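Local coordinates for membrane-anchored mycosin mycp1 (Mycobacterium thermoresistibile, PDB 4HVL), which is a subtilisin-like serine protease of the mycosin family and an essential component of the ESX-1 (type VII) secretion system, at residues A[64-69]-A[321-326]; A[164-169]-A[194-199]; A[210-215]-A[336-341]. All blocks are in the same frame, centred on the assembly; numbering follows the deposited sequence.

Contact 1: residues A[64-69]-A[321-326]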
loop_
_atom_site.group_PDB
_atom_site.type_symbol
_atom_site.label_atom_id
_atom_site.label_comp_id
_atom_site.label_asym_id
_atom_site.label_seq_id
_atom_site.Cartn_x
_atom_site.Cartn_y
_atom_site.Cartn_z
ATOM N N ILE A 64 -5.720 -16.200 7.463
ATOM C CA ILE A 64 -5.191 -14.836 7.653
ATOM C C ILE A 64 -6.180 -13.852 7.061
ATOM O O ILE A 64 -6.821 -14.156 6.044
ATOM C CB ILE A 64 -3.819 -14.674 6.970
ATOM C CG1 ILE A 64 -2.842 -15.773 7.434
ATOM C CG2 ILE A 64 -3.215 -13.275 7.182
ATOM C CD1 ILE A 64 -2.548 -15.791 8.929
ATOM N N THR A 65 -6.312 -12.695 7.710
ATOM C CA THR A 65 -7.186 -11.604 7.272
ATOM C C THR A 65 -6.303 -10.377 6.975
ATOM O O THR A 65 -5.535 -9.944 7.829
ATOM C CB THR A 65 -8.222 -11.263 8.374
ATOM O OG1 THR A 65 -9.067 -12.409 8.610
ATOM C CG2 THR A 65 -9.100 -10.051 8.003
ATOM N N VAL A 66 -6.393 -9.857 5.748
ATOM C CA VAL A 66 -5.666 -8.678 5.346
ATOM C C VAL A 66 -6.646 -7.518 5.215
ATOM O O VAL A 66 -7.658 -7.627 4.493
ATOM C CB VAL A 66 -4.938 -8.871 3.993
ATOM C CG1 VAL A 66 -4.085 -7.652 3.683
ATOM C CG2 VAL A 66 -4.084 -10.143 3.994
ATOM N N ALA A 67 -6.348 -6.416 5.906
ATOM C CA ALA A 67 -7.088 -5.181 5.732
ATOM C C ALA A 67 -6.413 -4.332 4.659
ATOM O O ALA A 67 -5.167 -4.181 4.652
ATOM C CB ALA A 67 -7.163 -4.400 7.025
ATOM N N VAL A 68 -7.228 -3.788 3.757
ATOM C CA VAL A 68 -6.735 -3.025 2.625
ATOM C C VAL A 68 -7.267 -1.613 2.715
ATOM O O VAL A 68 -8.473 -1.401 2.594
ATOM C CB VAL A 68 -7.184 -3.652 1.297
ATOM C CG1 VAL A 68 -6.545 -2.919 0.123
ATOM C CG2 VAL A 68 -6.841 -5.140 1.268
ATOM N N ILE A 69 -6.377 -0.658 2.989
ATOM C CA ILE A 69 -6.751 0.753 3.079
ATOM C C ILE A 69 -6.416 1.340 1.712
ATOM O O ILE A 69 -5.254 1.441 1.327
ATOM C CB ILE A 69 -5.993 1.466 4.219
ATOM C CG1 ILE A 69 -6.180 0.687 5.531
ATOM C CG2 ILE A 69 -6.442 2.913 4.333
ATOM C CD1 ILE A 69 -5.644 1.384 6.755
ATOM N N LEU A 321 2.625 -11.570 0.596
ATOM C CA LEU A 321 3.730 -12.356 1.125
ATOM C C LEU A 321 3.702 -12.421 2.639
ATOM O O LEU A 321 3.922 -13.475 3.204
ATOM C CB LEU A 321 5.075 -11.786 0.690
ATOM C CG LEU A 321 6.265 -12.587 1.227
ATOM C CD1 LEU A 321 6.092 -14.085 0.990
ATOM C CD2 LEU A 321 7.508 -12.077 0.509
ATOM N N ALA A 322 3.398 -11.305 3.291
ATOM C CA ALA A 322 3.307 -11.296 4.738
ATOM C C ALA A 322 2.256 -12.294 5.191
ATOM O O ALA A 322 2.477 -13.061 6.137
ATOM C CB ALA A 322 2.995 -9.894 5.249
ATOM N N ALA A 323 1.126 -12.304 4.488
ATOM C CA ALA A 323 0.045 -13.242 4.763
ATOM C C ALA A 323 0.485 -14.703 4.603
ATOM O O ALA A 323 0.130 -15.573 5.396
ATOM C CB ALA A 323 -1.138 -12.945 3.850
ATOM N N LEU A 324 1.226 -14.986 3.547
ATOM C CA LEU A 324 1.757 -16.325 3.339
ATOM C C LEU A 324 2.682 -16.725 4.511
ATOM O O LEU A 324 2.601 -17.845 5.026
ATOM C CB LEU A 324 2.548 -16.373 2.022
ATOM C CG LEU A 324 1.798 -16.152 0.708
ATOM C CD1 LEU A 324 2.707 -16.449 -0.475
ATOM C CD2 LEU A 324 0.572 -17.040 0.657
ATOM N N ILE A 325 3.559 -15.795 4.907
ATOM C CA ILE A 325 4.509 -16.001 5.992
ATOM C C ILE A 325 3.800 -16.287 7.315
ATOM O O ILE A 325 4.143 -17.267 8.008
ATOM C CB ILE A 325 5.499 -14.817 6.116
ATOM C CG1 ILE A 325 6.506 -14.845 4.949
ATOM C CG2 ILE A 325 6.269 -14.887 7.421
ATOM C CD1 ILE A 325 7.236 -13.536 4.685
ATOM N N ARG A 326 2.783 -15.492 7.634
ATOM C CA ARG A 326 2.096 -15.613 8.911
ATOM C C ARG A 326 1.301 -16.921 8.976
ATOM O O ARG A 326 1.207 -17.532 10.058
ATOM C CB ARG A 326 1.211 -14.401 9.196
ATOM C CG ARG A 326 1.974 -13.087 9.254
ATOM C CD ARG A 326 1.288 -12.081 10.178
ATOM N NE ARG A 326 1.627 -12.344 11.573
ATOM C CZ ARG A 326 1.310 -11.541 12.589
ATOM N NH1 ARG A 326 0.605 -10.421 12.371
ATOM N NH2 ARG A 326 1.692 -11.858 13.835
#

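Contact 2: residues A[164-169]-A[194-199]. With ZN (zinc ion), chain C.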
loop_
_atom_site.group_PDB
_atom_site.type_symbol
_atom_site.label_atom_id
_atom_site.label_comp_id
_atom_site.label_asym_id
_atom_site.label_seq_id
_atom_site.Cartn_x
_atom_site.Cartn_y
_atom_site.Cartn_z
ATOM N N ARG A 164 -7.219 7.314 12.040
ATOM C CA ARG A 164 -8.389 6.581 12.536
ATOM C C ARG A 164 -8.611 5.258 11.777
ATOM O O ARG A 164 -9.027 4.243 12.362
ATOM C CB ARG A 164 -9.653 7.446 12.459
ATOM C CG ARG A 164 -9.653 8.628 13.417
ATOM C CD ARG A 164 -10.984 9.378 13.449
ATOM N NE ARG A 164 -11.124 10.318 12.328
ATOM C CZ ARG A 164 -11.841 10.122 11.216
ATOM N NH1 ARG A 164 -12.516 9.003 11.000
ATOM N NH2 ARG A 164 -11.861 11.070 10.284
ATOM N N ALA A 165 -8.367 5.270 10.470
ATOM C CA ALA A 165 -8.547 4.070 9.673
ATOM C C ALA A 165 -7.586 2.956 10.100
ATOM O O ALA A 165 -7.941 1.769 10.040
ATOM C CB ALA A 165 -8.379 4.379 8.178
ATOM N N ILE A 166 -6.383 3.325 10.523
ATOM C CA ILE A 166 -5.403 2.337 10.974
ATOM C C ILE A 166 -5.875 1.754 12.313
ATOM O O ILE A 166 -5.850 0.530 12.492
ATOM C CB ILE A 166 -3.979 2.945 11.067
ATOM C CG1 ILE A 166 -3.460 3.301 9.670
ATOM C CG2 ILE A 166 -3.008 1.972 11.696
ATOM C CD1 ILE A 166 -2.320 4.304 9.656
ATOM N N VAL A 167 -6.353 2.620 13.226
ATOM C CA VAL A 167 -6.924 2.150 14.501
ATOM C C VAL A 167 -8.073 1.172 14.222
ATOM O O VAL A 167 -8.105 0.031 14.743
ATOM C CB VAL A 167 -7.393 3.322 15.413
ATOM C CG1 VAL A 167 -8.167 2.820 16.621
ATOM C CG2 VAL A 167 -6.189 4.117 15.910
ATOM N N HIS A 168 -9.020 1.622 13.402
ATOM C CA HIS A 168 -10.165 0.811 13.047
ATOM C C HIS A 168 -9.757 -0.530 12.374
ATOM O O HIS A 168 -10.272 -1.590 12.740
ATOM C CB HIS A 168 -11.099 1.629 12.175
ATOM C CG HIS A 168 -12.298 0.888 11.678
ATOM N ND1 HIS A 168 -13.371 0.580 12.477
ATOM C CD2 HIS A 168 -12.610 0.434 10.442
ATOM C CE1 HIS A 168 -14.293 -0.048 11.762
ATOM N NE2 HIS A 168 -13.853 -0.146 10.519
ATOM N N ALA A 169 -8.810 -0.483 11.427
ATOM C CA ALA A 169 -8.321 -1.701 10.775
ATOM C C ALA A 169 -7.812 -2.710 11.791
ATOM O O ALA A 169 -8.095 -3.911 11.702
ATOM C CB ALA A 169 -7.241 -1.372 9.755
ATOM N N THR A 194 1.046 13.201 14.514
ATOM C CA THR A 194 1.299 12.414 15.732
ATOM C C THR A 194 0.345 11.220 15.859
ATOM O O THR A 194 0.753 10.103 16.214
ATOM C CB THR A 194 1.197 13.395 16.950
ATOM O OG1 THR A 194 2.333 14.269 16.903
ATOM C CG2 THR A 194 1.225 12.694 18.271
ATOM N N GLY A 195 -0.918 11.453 15.516
ATOM C CA GLY A 195 -1.914 10.405 15.495
ATOM C C GLY A 195 -1.614 9.260 14.560
ATOM O O GLY A 195 -1.965 8.123 14.874
ATOM N N VAL A 196 -0.980 9.532 13.413
ATOM C CA VAL A 196 -0.677 8.462 12.473
ATOM C C VAL A 196 0.354 7.525 13.085
ATOM O O VAL A 196 0.193 6.304 13.053
ATOM C CB VAL A 196 -0.229 8.978 11.082
ATOM C CG1 VAL A 196 0.159 7.815 10.158
ATOM C CG2 VAL A 196 -1.327 9.823 10.451
ATOM N N GLY A 197 1.392 8.113 13.659
ATOM C CA GLY A 197 2.433 7.371 14.343
ATOM C C GLY A 197 1.876 6.552 15.483
ATOM O O GLY A 197 2.236 5.402 15.647
ATOM N N ALA A 198 0.976 7.141 16.254
ATOM C CA ALA A 198 0.380 6.434 17.380
ATOM C C ALA A 198 -0.479 5.276 16.879
ATOM O O ALA A 198 -0.484 4.192 17.492
ATOM C CB ALA A 198 -0.439 7.384 18.238
ATOM N N ALA A 199 -1.188 5.479 15.764
ATOM C CA ALA A 199 -2.047 4.434 15.206
ATOM C C ALA A 199 -1.216 3.279 14.679
ATOM O O ALA A 199 -1.555 2.128 14.902
ATOM C CB ALA A 199 -2.930 4.988 14.109
HETATM ZN ZN ZN C . -13.799 0.850 14.552
#

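Contact 3: residues A[210-215]-A[336-341]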
loop_
_atom_site.group_PDB
_atom_site.type_symbol
_atom_site.label_atom_id
_atom_site.label_comp_id
_atom_site.label_asym_id
_atom_site.label_seq_id
_atom_site.Cartn_x
_atom_site.Cartn_y
_atom_site.Cartn_z
ATOM N N VAL A 210 0.950 -6.744 11.079
ATOM C CA VAL A 210 2.043 -6.341 10.213
ATOM C C VAL A 210 1.486 -5.207 9.392
ATOM O O VAL A 210 0.407 -5.369 8.835
ATOM C CB VAL A 210 2.431 -7.468 9.255
ATOM C CG1 VAL A 210 3.266 -6.922 8.090
ATOM C CG2 VAL A 210 3.173 -8.555 10.010
ATOM N N VAL A 211 2.190 -4.076 9.328
ATOM C CA VAL A 211 1.736 -2.952 8.507
ATOM C C VAL A 211 2.664 -2.730 7.331
ATOM O O VAL A 211 3.836 -2.544 7.516
ATOM C CB VAL A 211 1.618 -1.636 9.316
ATOM C CG1 VAL A 211 1.045 -0.543 8.432
ATOM C CG2 VAL A 211 0.705 -1.839 10.521
ATOM N N ILE A 212 2.111 -2.723 6.127
ATOM C CA ILE A 212 2.869 -2.518 4.892
ATOM C C ILE A 212 2.388 -1.206 4.256
ATOM O O ILE A 212 1.186 -0.963 4.169
ATOM C CB ILE A 212 2.643 -3.661 3.896
ATOM C CG1 ILE A 212 2.925 -5.038 4.514
ATOM C CG2 ILE A 212 3.485 -3.457 2.658
ATOM C CD1 ILE A 212 4.328 -5.273 5.067
ATOM N N ALA A 213 3.321 -0.361 3.824
ATOM C CA ALA A 213 2.963 0.914 3.204
ATOM C C ALA A 213 3.583 1.079 1.811
ATOM O O ALA A 213 4.726 0.684 1.572
ATOM C CB ALA A 213 3.394 2.082 4.085
ATOM N N ALA A 214 2.829 1.704 0.915
ATOM C CA ALA A 214 3.330 2.087 -0.388
ATOM C C ALA A 214 4.396 3.173 -0.254
ATOM O O ALA A 214 4.246 4.109 0.536
ATOM C CB ALA A 214 2.177 2.603 -1.238
ATOM N N ALA A 215 5.458 3.075 -1.032
ATOM C CA ALA A 215 6.446 4.155 -1.069
ATOM C C ALA A 215 5.863 5.474 -1.582
ATOM O O ALA A 215 6.353 6.534 -1.197
ATOM C CB ALA A 215 7.655 3.761 -1.911
ATOM N N GLN A 336 9.419 -9.848 13.187
ATOM C CA GLN A 336 10.086 -10.995 12.592
ATOM C C GLN A 336 9.554 -11.266 11.179
ATOM O O GLN A 336 10.309 -11.695 10.312
ATOM C CB GLN A 336 9.916 -12.235 13.473
ATOM C CG GLN A 336 10.675 -12.174 14.795
ATOM C CD GLN A 336 10.259 -13.287 15.746
ATOM O OE1 GLN A 336 9.065 -13.580 15.919
ATOM N NE2 GLN A 336 11.233 -13.922 16.344
ATOM N N VAL A 337 8.270 -10.999 10.930
ATOM C CA VAL A 337 7.734 -11.193 9.580
ATOM C C VAL A 337 8.452 -10.277 8.601
ATOM O O VAL A 337 9.003 -10.715 7.599
ATOM C CB VAL A 337 6.208 -10.953 9.509
ATOM C CG1 VAL A 337 5.714 -11.035 8.064
ATOM C CG2 VAL A 337 5.460 -11.981 10.357
ATOM N N ILE A 338 8.452 -9.003 8.928
ATOM C CA ILE A 338 9.091 -7.972 8.136
ATOM C C ILE A 338 10.558 -8.255 7.937
ATOM O O ILE A 338 11.070 -8.080 6.836
ATOM C CB ILE A 338 8.943 -6.593 8.839
ATOM C CG1 ILE A 338 7.706 -5.881 8.345
ATOM C CG2 ILE A 338 10.107 -5.651 8.548
ATOM C CD1 ILE A 338 6.473 -6.709 8.316
ATOM N N ASN A 339 11.246 -8.631 9.010
ATOM C CA ASN A 339 12.691 -8.844 8.930
ATOM C C ASN A 339 13.009 -10.028 8.017
ATOM O O ASN A 339 14.010 -10.017 7.301
ATOM C CB ASN A 339 13.310 -9.029 10.323
ATOM C CG ASN A 339 13.419 -7.722 11.108
ATOM O OD1 ASN A 339 13.403 -6.618 10.551
ATOM N ND2 ASN A 339 13.527 -7.848 12.405
ATOM N N ARG A 340 12.115 -11.014 8.010
ATOM C CA ARG A 340 12.241 -12.162 7.141
ATOM C C ARG A 340 12.080 -11.742 5.672
ATOM O O ARG A 340 12.835 -12.198 4.797
ATOM C CB ARG A 340 11.199 -13.212 7.522
ATOM C CG ARG A 340 11.265 -14.499 6.716
ATOM C CD ARG A 340 12.643 -15.146 6.877
ATOM N NE ARG A 340 12.740 -16.379 6.121
ATOM C CZ ARG A 340 13.827 -17.146 6.057
ATOM N NH1 ARG A 340 14.927 -16.806 6.721
ATOM N NH2 ARG A 340 13.813 -18.260 5.323
ATOM N N ILE A 341 11.092 -10.880 5.408
ATOM C CA ILE A 341 10.874 -10.373 4.060
ATOM C C ILE A 341 12.117 -9.635 3.564
ATOM O O ILE A 341 12.577 -9.910 2.449
ATOM C CB ILE A 341 9.627 -9.484 3.962
ATOM C CG1 ILE A 341 8.364 -10.323 4.197
ATOM C CG2 ILE A 341 9.560 -8.775 2.610
ATOM C CD1 ILE A 341 7.120 -9.512 4.481
#

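Contact 1: residues A[64-69]-A[321-326]
I64, just ahead of strand 65-70, packs on A323 and R326, and V66 within the strand packs on A323. This joins one strand of a subtilisin fold to the helix packed on its sheet. Strand 65-70 is an inner strand of the parallel sheet and ends at D70, a predicted member of the charge relay. Helix 311-328 carries S312, the predicted nucleophile of that system, near its start. The contact lies near the beginning of the strand and in the second half of the helix.

I64 does most of the work. Its CG2 is anti to the backbone N and CG1 stands beside that N (chi1 -53°), which spreads the two branches over the helix. CG2 meets the methyl of A323, with CG2 to CB at 3.9 Å. CG1 lies against the A323 backbone, 3.6 Å from its O. A second bend (chi2 -61°) carries CD1 on to R326, where it sits 4.0 Å from R326 CB and equally near its backbone C, well short of the guanidinium. There the two side chains cross at about a right angle.

The outer part of R326 leads away from the strand. Its chain bends at chi3 (81°). NH1 is hydrogen-bonded to the carbonyl oxygens of N208 and Q175, and NH2 to that of L332. The guanidinium of this buried residue is thus met by backbone acceptors from three places, while its CB remains in the apolar patch.

V66 approaches the same alanine with one branch: V66 CG2 is 4.1 Å from A323 CB.

Contact 2: residues A[164-169]-A[194-199]
I166 has CG1 beside its backbone N and CG2 anti to it (chi1 -67°), which lays CG2 along the backbone of A199, 3.5 Å from A199 O. V167 has the same arrangement (chi1 171°), but it uses the branch beside N, CG2, where I166 uses the branch anti to N. The methyl of A199 is met by both residues. Its CB is 3.8 Å from I166 CB and 3.8 Å from V167 CG2. Further out, I166 CD1 reaches V196 CG1 at 4.3 Å.

Helices 154-171 and 194-206 belong to the alpha/beta subtilase fold and lead to neighbouring strands of its parallel sheet, 176-179 and 210-214. The axes of segments 164-169 and 194-199 run nearly parallel, at 16°, and come within 8.7 Å. The alanine lets the backbones come near: the CA atoms of V167 and A199 are 5.4 Å apart.

Helix 154-171 also carries a zinc ligand. H168 takes no part in the packing against 194-199. Its ND1 binds the zinc ion at 2.1 Å, and D15 from the N-terminal region binds the same ion. H168 NE2 makes a weak hydrogen bond to G84 O.

Contact 3: residues A[210-215]-A[336-341]
V210 and I212, on a strand of the parallel subtilisin-type sheet, pack against V337 and I338 of helix 334-343. This helix follows helix 311-328 in the chain, and both reach the same sheet. The axes of strand 210-214 and of segment 336-341 come within 9.3 Å and make an angle of 46°.

The contact across the two segments is apolar. V210 has CG1 anti to the backbone N and CG2 beside it (chi1 163°), and each branch meets a different helix residue. CG2 lies against the branch point of V337, and the two valines meet at an oblique angle. CG1 of V210 meets CD1 of I338, where the two side chains lie alongside, running in opposing senses. I338 has a first torsion (chi1 -92°) away from the usual staggered values. The V210 CG1 to I338 CD1 spacing of 3.2 Å is tighter than normal van der Waals contact, so its exact value is doubtful. I212 extends its longer branch to the same methyl, whose position carries the same doubt.

Polar interactions belong to the surroundings. V210 and I212 are held in the sheet by backbone hydrogen bonds to strand 176-179 and the residue before it, Q175. On the helix, Q336 OE1 accepts a hydrogen bond from T333 N. R340 is bonded to the chain's C-terminal part, through NE to A366 O and through NH2 to W369 O.

I338 is partly exposed, and its side chain lies about 5 Å from a bound imidazole, probably from the crystallisation liquor. The packing of the two valines has ordinary spacings, with V210 CG2 4.0 Å from V337 CG1 and 3.9 Å from V337 CB.

Overall arrangement
All three contacts are buried and apolar, and all lie within one subtilase fold. Contacts 1 and 3 share a side of the sheet. Their helices are consecutive in the chain and pack on each other, with I325 CD1 3.4 Å from I341 CG1 and R326 CG against V337. Contact 2 joins two helices on the other face. Strands 65-70 and 210-214 touch both layers: on that other face A67 and I69 meet helix 154-171, and V211 meets helix 194-206. The settings differ. Contact 1 includes an arginine held by carbonyls, and contact 2 adjoins a zinc site. Contacts 1 and 3 each have one partly exposed residue, I64 and I338, while all four touching residues of contact 2 are buried.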